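Local coordinates for protein diaminopimelate decarboxylase (Methanocaldococcus jannaschii, PDB 1TWI) that catalyses the pyridoxal-phosphate-dependent decarboxylation of meso-diaminopimelate to L-lysine, the last step of lysine biosynthesis, as a homodimer, at residues I108-N113 with A126-F131; F131-I136 with V155-N160; N203-H208 with I242-L247. All blocks are in the same frame, centred on the assembly; numbering follows the deposited sequence.

Contact 1 of 3, residues I108-N113 with A126-F131; sequences IVFNGN and ANIRAF
Val109 and Phe110 pair in parallel with Ala130 and Phe131, joining neighbouring strands of the TIM barrel that binds pyridoxal phosphate. Helix 117-125 makes the crossover between them, the standard beta-alpha-beta unit of this fold; Asn127, with positive phi, ends that helix in a Schellman motif.

The backbone evidence is concentrated on one acceptor. Ala130 O takes the amide N of Phe110 at 2.9 Å, with an N-H...O angle of 156°. The same oxygen receives a CA-H...O contact from Val109, with CA 3.4 Å away. Across the strand pair the next step is carried by the backbone of Asn132, which bonds to Phe110.

Apolar contacts gather on the helix-facing side, where Phe110 and Phe131 lie. Their side chains run side by side in the same direction, yet the rings are slid apart: planes differ by 25° and centroids stand 5.8 Å apart, so there is little overlap. CD1 of Ile128 touches both. Its CG1 sits between backbone N and carbonyl carbon (chi1 55°), and the chain then runs on to CD1, which lies 3.8 Å above the plane of the Phe131 ring, over its centre, and near the plane of the Phe110 ring at its edge. Ile120 and Ile124 of the crossover helix pack on Phe131.

On the other side, Val109 and Ala130 face the barrel interior; Val109 touches Glu290, a cofactor-binding residue. Arg129 extends away to a salt bridge with Asp244. Asn111, which follows Phe110, touches the cofactor and bonds to Asp88 and Glu290 through ND2. At the outer end, Ile108 and Ile128 cross at about a right angle, their CG2 atoms 3.7 Å apart.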
loop_
_atom_site.group_PDB
_atom_site.type_symbol
_atom_site.label_atom_id
_atom_site.label_comp_id
_atom_site.label_asym_id
_atom_site.label_seq_id
_atom_site.Cartn_x
_atom_site.Cartn_y
_atom_site.Cartn_z
ATOM N N ILE A 108 20.018 3.555 19.527
ATOM C CA ILE A 108 19.391 2.850 18.407
ATOM C C ILE A 108 19.116 1.389 18.771
ATOM O O ILE A 108 20.050 0.687 19.200
ATOM C CB ILE A 108 20.305 2.903 17.145
ATOM C CG1 ILE A 108 20.425 4.368 16.656
ATOM C CG2 ILE A 108 19.658 2.098 15.975
ATOM C CD1 ILE A 108 21.414 4.559 15.444
ATOM N N VAL A 109 17.856 0.944 18.612
ATOM C CA VAL A 109 17.531 -0.480 18.840
ATOM C C VAL A 109 16.987 -0.981 17.503
ATOM O O VAL A 109 16.326 -0.251 16.752
ATOM C CB VAL A 109 16.474 -0.736 19.993
ATOM C CG1 VAL A 109 17.163 -0.387 21.391
ATOM C CG2 VAL A 109 15.216 0.118 19.796
ATOM N N PHE A 110 17.296 -2.232 17.210
ATOM C CA PHE A 110 16.919 -2.848 15.918
ATOM C C PHE A 110 15.895 -3.983 16.131
ATOM O O PHE A 110 16.201 -4.992 16.761
ATOM C CB PHE A 110 18.228 -3.402 15.275
ATOM C CG PHE A 110 18.134 -3.679 13.783
ATOM C CD1 PHE A 110 16.910 -3.952 13.175
ATOM C CD2 PHE A 110 19.305 -3.731 13.011
ATOM C CE1 PHE A 110 16.819 -4.295 11.804
ATOM C CE2 PHE A 110 19.252 -4.056 11.652
ATOM C CZ PHE A 110 17.992 -4.350 11.032
ATOM N N ASN A 111 14.666 -3.780 15.670
ATOM C CA ASN A 111 13.585 -4.785 15.755
ATOM C C ASN A 111 13.421 -5.456 14.411
ATOM O O ASN A 111 13.850 -4.915 13.388
ATOM C CB ASN A 111 12.229 -4.089 16.055
ATOM C CG ASN A 111 12.086 -3.739 17.494
ATOM O OD1 ASN A 111 12.131 -4.622 18.321
ATOM N ND2 ASN A 111 11.929 -2.433 17.814
ATOM N N GLY A 112 12.797 -6.626 14.413
ATOM C CA GLY A 112 12.482 -7.267 13.148
ATOM C C GLY A 112 12.525 -8.758 13.239
ATOM O O GLY A 112 13.423 -9.268 13.882
ATOM N N ASN A 113 11.599 -9.450 12.584
ATOM C CA ASN A 113 11.549 -10.905 12.623
ATOM C C ASN A 113 12.298 -11.585 11.471
ATOM O O ASN A 113 12.328 -12.814 11.399
ATOM C CB ASN A 113 10.090 -11.371 12.621
ATOM C CG ASN A 113 9.375 -11.028 11.324
ATOM O OD1 ASN A 113 8.923 -9.896 11.141
ATOM N ND2 ASN A 113 9.291 -12.005 10.400
ATOM N N ALA A 126 27.860 -0.489 13.187
ATOM C CA ALA A 126 27.378 0.788 13.723
ATOM C C ALA A 126 27.302 0.770 15.248
ATOM O O ALA A 126 26.964 1.791 15.840
ATOM C CB ALA A 126 26.008 1.119 13.178
ATOM N N ASN A 127 27.560 -0.379 15.861
ATOM C CA ASN A 127 27.559 -0.555 17.334
ATOM C C ASN A 127 26.258 -0.035 17.987
ATOM O O ASN A 127 26.276 0.768 18.961
ATOM C CB ASN A 127 28.813 0.145 17.928
ATOM C CG ASN A 127 29.035 -0.151 19.431
ATOM O OD1 ASN A 127 28.828 -1.281 19.946
ATOM N ND2 ASN A 127 29.485 0.871 20.134
ATOM N N ILE A 128 25.130 -0.497 17.446
ATOM C CA ILE A 128 23.835 -0.081 17.952
ATOM C C ILE A 128 23.695 -0.569 19.395
ATOM O O ILE A 128 24.364 -1.537 19.827
ATOM C CB ILE A 128 22.699 -0.650 17.083
ATOM C CG1 ILE A 128 22.806 -2.180 16.960
ATOM C CG2 ILE A 128 22.733 -0.005 15.685
ATOM C CD1 ILE A 128 21.570 -2.793 16.177
ATOM N N ARG A 129 22.851 0.097 20.149
ATOM C CA ARG A 129 22.591 -0.298 21.542
ATOM C C ARG A 129 22.173 -1.792 21.662
ATOM O O ARG A 129 22.606 -2.519 22.561
ATOM C CB ARG A 129 21.463 0.573 22.101
ATOM C CG ARG A 129 21.362 0.454 23.651
ATOM C CD ARG A 129 20.041 1.134 24.192
ATOM N NE ARG A 129 20.048 1.035 25.652
ATOM C CZ ARG A 129 20.704 1.854 26.474
ATOM N NH1 ARG A 129 20.662 1.643 27.794
ATOM N NH2 ARG A 129 21.366 2.915 25.998
ATOM N N ALA A 130 21.303 -2.235 20.763
ATOM C CA ALA A 130 20.878 -3.632 20.770
ATOM C C ALA A 130 20.071 -4.083 19.579
ATOM O O ALA A 130 19.350 -3.291 18.962
ATOM C CB ALA A 130 20.022 -3.945 22.002
ATOM N N PHE A 131 20.203 -5.370 19.281
ATOM C CA PHE A 131 19.304 -6.005 18.338
ATOM C C PHE A 131 18.205 -6.560 19.325
ATOM O O PHE A 131 18.552 -7.235 20.330
ATOM C CB PHE A 131 19.957 -7.227 17.709
ATOM C CG PHE A 131 21.011 -6.882 16.692
ATOM C CD1 PHE A 131 20.666 -6.645 15.368
ATOM C CD2 PHE A 131 22.357 -6.772 17.083
ATOM C CE1 PHE A 131 21.643 -6.305 14.433
ATOM C CE2 PHE A 131 23.372 -6.426 16.151
ATOM C CZ PHE A 131 23.010 -6.197 14.825
#

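Contact 2 of 3, residues F131-I136 with V155-N160; sequences FNVDSI and VAFRIN
The CG2 methyl of Val133, anti to its own carbonyl carbon, comes within 3.8 Å of Val155 CG1. The two side chains cross obliquely on the face of the parallel pair that meets helix 136-149, the crossover of this beta-alpha-beta unit of the TIM barrel. Val133 CB lies 4.1 Å from CD2 of the Phe157 ring, and Ile142 of the helix packs on both valines.

On the opposite face, Asn132 rests OD1 3.3 Å from Ala156 CB, while its ND2 donates to Asn111 OD1. Three backbone bonds fix the register: Ala156 N to Phe131 O, Val133 N to Ala156 O, and Arg158 N to Val133 O at 2.9 Å. In the second the donor stands above the carbonyl plane, 42° out of it.

Arg158, still in its strand, extends past Asp134, which follows the other strand. Asp134 OD2 also accepts from Gly181 N. Arg158 packs on Cys358 of the second subunit, and Asp134 OD1 adds a salt bridge to Lys310 of that subunit, which places the pair at the dimer interface. Asp134 OD2 and Arg158 NH1 stay 4.8 Å apart and are linked by one water, so the attraction between these opposite charges is probably water-mediated.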
loop_
_atom_site.group_PDB
_atom_site.type_symbol
_atom_site.label_atom_id
_atom_site.label_comp_id
_atom_site.label_asym_id
_atom_site.label_seq_id
_atom_site.Cartn_x
_atom_site.Cartn_y
_atom_site.Cartn_z
ATOM N N PHE A 131 20.203 -5.370 19.281
ATOM C CA PHE A 131 19.304 -6.005 18.338
ATOM C C PHE A 131 18.205 -6.560 19.325
ATOM O O PHE A 131 18.552 -7.235 20.330
ATOM C CB PHE A 131 19.957 -7.227 17.709
ATOM C CG PHE A 131 21.011 -6.882 16.692
ATOM C CD1 PHE A 131 20.666 -6.645 15.368
ATOM C CD2 PHE A 131 22.357 -6.772 17.083
ATOM C CE1 PHE A 131 21.643 -6.305 14.433
ATOM C CE2 PHE A 131 23.372 -6.426 16.151
ATOM C CZ PHE A 131 23.010 -6.197 14.825
ATOM N N ASN A 132 16.916 -6.297 19.052
ATOM C CA ASN A 132 15.850 -6.892 19.868
ATOM C C ASN A 132 15.574 -8.208 19.143
ATOM O O ASN A 132 14.859 -8.239 18.142
ATOM C CB ASN A 132 14.602 -5.993 19.875
ATOM C CG ASN A 132 14.829 -4.670 20.632
ATOM O OD1 ASN A 132 15.729 -4.568 21.482
ATOM N ND2 ASN A 132 13.968 -3.657 20.357
ATOM N N VAL A 133 16.144 -9.294 19.664
ATOM C CA VAL A 133 16.081 -10.622 19.052
ATOM C C VAL A 133 14.711 -11.185 19.025
ATOM O O VAL A 133 14.046 -11.242 20.050
ATOM C CB VAL A 133 16.992 -11.616 19.786
ATOM C CG1 VAL A 133 16.841 -13.024 19.189
ATOM C CG2 VAL A 133 18.436 -11.130 19.685
ATOM N N ASP A 134 14.313 -11.657 17.844
ATOM C CA ASP A 134 12.958 -12.116 17.656
ATOM C C ASP A 134 12.766 -13.622 17.737
ATOM O O ASP A 134 11.652 -14.090 17.957
ATOM C CB ASP A 134 12.464 -11.610 16.292
ATOM C CG ASP A 134 11.065 -12.098 15.962
ATOM O OD1 ASP A 134 10.918 -13.224 15.389
ATOM O OD2 ASP A 134 10.103 -11.356 16.307
ATOM N N SER A 135 13.859 -14.359 17.521
ATOM C CA SER A 135 13.821 -15.815 17.477
ATOM C C SER A 135 15.178 -16.403 17.836
ATOM O O SER A 135 16.224 -15.698 17.817
ATOM C CB SER A 135 13.436 -16.279 16.050
ATOM O OG SER A 135 14.438 -15.893 15.129
ATOM N N ILE A 136 15.183 -17.697 18.148
ATOM C CA ILE A 136 16.445 -18.310 18.455
ATOM C C ILE A 136 17.317 -18.334 17.181
ATOM O O ILE A 136 18.527 -18.139 17.248
ATOM C CB ILE A 136 16.217 -19.714 19.054
ATOM C CG1 ILE A 136 15.654 -19.491 20.497
ATOM C CG2 ILE A 136 17.554 -20.475 19.068
ATOM C CD1 ILE A 136 15.006 -20.752 21.185
ATOM N N VAL A 155 22.601 -7.868 22.665
ATOM C CA VAL A 155 21.296 -8.434 22.347
ATOM C C VAL A 155 20.279 -8.259 23.469
ATOM O O VAL A 155 20.606 -8.475 24.636
ATOM C CB VAL A 155 21.325 -9.970 21.959
ATOM C CG1 VAL A 155 22.014 -10.162 20.499
ATOM C CG2 VAL A 155 22.092 -10.788 23.015
ATOM N N ALA A 156 19.078 -7.803 23.073
ATOM C CA ALA A 156 17.925 -7.681 23.952
ATOM C C ALA A 156 16.996 -8.780 23.369
ATOM O O ALA A 156 17.271 -9.337 22.297
ATOM C CB ALA A 156 17.287 -6.265 23.816
ATOM N N PHE A 157 15.922 -9.138 24.061
ATOM C CA PHE A 157 15.068 -10.187 23.564
ATOM C C PHE A 157 13.648 -9.724 23.527
ATOM O O PHE A 157 13.127 -9.233 24.541
ATOM C CB PHE A 157 15.208 -11.436 24.498
ATOM C CG PHE A 157 16.576 -12.024 24.464
ATOM C CD1 PHE A 157 17.633 -11.405 25.122
ATOM C CD2 PHE A 157 16.834 -13.101 23.629
ATOM C CE1 PHE A 157 18.958 -11.849 24.927
ATOM C CE2 PHE A 157 18.160 -13.554 23.425
ATOM C CZ PHE A 157 19.201 -12.940 24.059
ATOM N N ARG A 158 13.004 -9.857 22.370
ATOM C CA ARG A 158 11.593 -9.442 22.267
ATOM C C ARG A 158 10.790 -10.640 22.777
ATOM O O ARG A 158 10.821 -11.710 22.192
ATOM C CB ARG A 158 11.191 -9.153 20.808
ATOM C CG ARG A 158 9.710 -8.843 20.670
ATOM C CD ARG A 158 9.321 -8.396 19.239
ATOM N NE ARG A 158 7.926 -7.923 19.213
ATOM C CZ ARG A 158 7.362 -7.307 18.186
ATOM N NH1 ARG A 158 8.063 -7.091 17.077
ATOM N NH2 ARG A 158 6.094 -6.906 18.271
ATOM N N ILE A 159 10.079 -10.444 23.872
ATOM C CA ILE A 159 9.304 -11.521 24.479
ATOM C C ILE A 159 7.805 -11.295 24.339
ATOM O O ILE A 159 7.352 -10.147 24.225
ATOM C CB ILE A 159 9.596 -11.608 26.000
ATOM C CG1 ILE A 159 9.226 -10.251 26.686
ATOM C CG2 ILE A 159 11.122 -11.705 26.278
ATOM C CD1 ILE A 159 9.477 -10.247 28.268
ATOM N N ASN A 160 7.039 -12.388 24.405
ATOM C CA ASN A 160 5.571 -12.337 24.361
ATOM C C ASN A 160 5.177 -12.805 25.766
ATOM O O ASN A 160 5.107 -13.991 26.017
ATOM C CB ASN A 160 5.092 -13.303 23.314
ATOM C CG ASN A 160 5.636 -12.944 21.964
ATOM O OD1 ASN A 160 5.915 -11.768 21.724
ATOM N ND2 ASN A 160 5.766 -13.912 21.076
HETATM O O HOH W 1 10.330 -8.550 16.061
#

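Contact 3 of 3, residues N203-H208 with I242-L247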
loop_
_atom_site.group_PDB
_atom_site.type_symbol
_atom_site.label_atom_id
_atom_site.label_comp_id
_atom_site.label_asym_id
_atom_site.label_seq_id
_atom_site.Cartn_x
_atom_site.Cartn_y
_atom_site.Cartn_z
ATOM N N ASN A 203 26.218 -10.145 24.073
ATOM C CA ASN A 203 26.139 -9.564 25.381
ATOM C C ASN A 203 24.659 -9.250 25.629
ATOM O O ASN A 203 24.087 -8.386 24.936
ATOM C CB ASN A 203 26.979 -8.276 25.373
ATOM C CG ASN A 203 26.824 -7.459 26.628
ATOM O OD1 ASN A 203 26.467 -6.267 26.557
ATOM N ND2 ASN A 203 27.095 -8.056 27.760
ATOM N N VAL A 204 24.072 -9.951 26.607
ATOM C CA VAL A 204 22.652 -9.822 26.998
ATOM C C VAL A 204 22.433 -8.504 27.702
ATOM O O VAL A 204 22.992 -8.310 28.789
ATOM C CB VAL A 204 22.236 -10.990 27.962
ATOM C CG1 VAL A 204 20.752 -10.807 28.399
ATOM C CG2 VAL A 204 22.365 -12.345 27.228
ATOM N N VAL A 205 21.629 -7.609 27.125
ATOM C CA VAL A 205 21.391 -6.291 27.743
ATOM C C VAL A 205 19.901 -5.919 28.043
ATOM O O VAL A 205 19.647 -4.885 28.638
ATOM C CB VAL A 205 21.922 -5.084 26.871
ATOM C CG1 VAL A 205 23.449 -5.114 26.725
ATOM C CG2 VAL A 205 21.220 -5.081 25.509
ATOM N N GLY A 206 18.925 -6.718 27.638
ATOM C CA GLY A 206 17.563 -6.321 27.976
ATOM C C GLY A 206 16.466 -7.202 27.437
ATOM O O GLY A 206 16.735 -8.249 26.796
ATOM N N VAL A 207 15.220 -6.822 27.723
ATOM C CA VAL A 207 14.050 -7.534 27.188
ATOM C C VAL A 207 13.193 -6.408 26.536
ATOM O O VAL A 207 13.248 -5.256 26.951
ATOM C CB VAL A 207 13.238 -8.248 28.314
ATOM C CG1 VAL A 207 14.063 -9.450 28.918
ATOM C CG2 VAL A 207 12.927 -7.240 29.407
ATOM N N HIS A 208 12.424 -6.768 25.530
ATOM C CA HIS A 208 11.599 -5.831 24.758
ATOM C C HIS A 208 10.225 -6.476 24.583
ATOM O O HIS A 208 10.072 -7.726 24.601
ATOM C CB HIS A 208 12.259 -5.636 23.376
ATOM C CG HIS A 208 11.368 -5.012 22.347
ATOM N ND1 HIS A 208 10.650 -5.749 21.438
ATOM C CD2 HIS A 208 11.095 -3.712 22.070
ATOM C CE1 HIS A 208 9.984 -4.933 20.634
ATOM N NE2 HIS A 208 10.239 -3.686 20.996
ATOM N N ILE A 242 18.946 -7.891 34.080
ATOM C CA ILE A 242 18.510 -7.145 32.888
ATOM C C ILE A 242 18.824 -5.628 32.967
ATOM O O ILE A 242 18.322 -4.936 33.835
ATOM C CB ILE A 242 16.983 -7.389 32.724
ATOM C CG1 ILE A 242 16.747 -8.861 32.385
ATOM C CG2 ILE A 242 16.392 -6.485 31.588
ATOM C CD1 ILE A 242 17.443 -9.235 30.991
ATOM N N GLU A 243 19.618 -5.099 32.036
ATOM C CA GLU A 243 19.980 -3.675 32.064
ATOM C C GLU A 243 18.938 -2.720 31.511
ATOM O O GLU A 243 18.797 -1.575 31.999
ATOM C CB GLU A 243 21.309 -3.465 31.291
ATOM C CG GLU A 243 22.464 -4.189 31.998
ATOM C CD GLU A 243 23.723 -4.328 31.173
ATOM O OE1 GLU A 243 23.940 -3.479 30.261
ATOM O OE2 GLU A 243 24.512 -5.292 31.447
ATOM N N ASP A 244 18.194 -3.193 30.509
ATOM C CA ASP A 244 17.198 -2.400 29.786
ATOM C C ASP A 244 15.863 -3.105 29.686
ATOM O O ASP A 244 15.828 -4.289 29.367
ATOM C CB ASP A 244 17.545 -2.214 28.278
ATOM C CG ASP A 244 18.798 -1.381 28.003
ATOM O OD1 ASP A 244 19.249 -0.645 28.899
ATOM O OD2 ASP A 244 19.315 -1.445 26.836
ATOM N N VAL A 245 14.781 -2.377 29.921
ATOM C CA VAL A 245 13.433 -2.892 29.677
ATOM C C VAL A 245 12.856 -1.918 28.636
ATOM O O VAL A 245 12.797 -0.707 28.837
ATOM C CB VAL A 245 12.567 -2.923 30.952
ATOM C CG1 VAL A 245 11.094 -3.155 30.559
ATOM C CG2 VAL A 245 13.040 -4.101 31.836
ATOM N N ASN A 246 12.464 -2.457 27.487
ATOM C CA ASN A 246 11.939 -1.623 26.391
ATOM C C ASN A 246 10.504 -2.074 26.232
ATOM O O ASN A 246 10.253 -3.255 25.931
ATOM C CB ASN A 246 12.800 -1.898 25.134
ATOM C CG ASN A 246 12.313 -1.162 23.880
ATOM O OD1 ASN A 246 11.148 -0.733 23.785
ATOM N ND2 ASN A 246 13.214 -1.050 22.880
ATOM N N LEU A 247 9.552 -1.163 26.481
ATOM C CA LEU A 247 8.159 -1.566 26.407
ATOM C C LEU A 247 7.458 -1.274 25.094
ATOM O O LEU A 247 6.229 -1.380 24.990
ATOM C CB LEU A 247 7.379 -0.981 27.617
ATOM C CG LEU A 247 7.938 -1.496 28.983
ATOM C CD1 LEU A 247 7.335 -0.655 30.168
ATOM C CD2 LEU A 247 7.592 -2.986 29.194
HETATM O O HOH W 2 21.179 -7.430 30.921
HETATM O O HOH W 3 25.470 -7.527 30.159
#
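At its edge, the His208 ring meets the side-chain amide of Asn246, near the C-terminal end of two parallel barrel strands. The two side chains lie side by side, pointing the same way, with ring and amide planes 89° apart; His208 CD2 is 3.4 Å from Asn246 CG. In the backbone, Asn246 O meets His208 CA in a CA-H...O contact at 3.1 Å.

On the other face, Val207 and Val245 also run side by side, with CG2 atoms 4.0 Å apart. Ile242 crosses Val207 at about a right angle and lays its CG2 3.8 Å from the CA of Gly206. The strands approach closely at this glycine, whose CA is 3.0 Å from Asp244 O.

The backbone sets these positions. Val207 N bonds to Asp244 O and Asn246 N to Val207 O at 3.0 Å; Asp244 N to Val205 O is weak, with an N-H...O angle of 126°. At this outer end water takes over: one bridges Val204 O and Glu243 N, another Val204 O and Glu243 OE2.

Helix 219-237, the crossover of the unit, packs on Val207 and Ile242. Asn246 OD1 accepts from Gly248 N. Toward the barrel interior, the two oxygens of Glu290 grip His208 NE2 and Asn246 ND2, holding the imidazole, which touches pyridoxal phosphate, and the amide on one carboxylate; the rotation of the ring is thereby probably restrained.

In the fold
All three contacts join neighbouring strands of one parallel barrel through beta-alpha-beta units, and all are largely buried. Contacts 1 and 2 share strand 130-133 and Phe131, and strands 153-160 and 202-208 are neighbours that continue the sheet from contact 2 to contact 3. Contact 1 leans on aromatic and aliphatic packing with one clear cross-strand bond, contact 2 on three backbone bonds with N-H...O angles of 165° or more, whereas contact 3 includes a weak one and reaches solvent at Glu243, where waters bridge. Contacts 1 and 2 touch the second subunit; contact 3 does not. The Arg129-Asp244 salt bridge ties contact 1 to contact 3, and Asn111, Arg158 and His208, one from each contact, touch the cofactor.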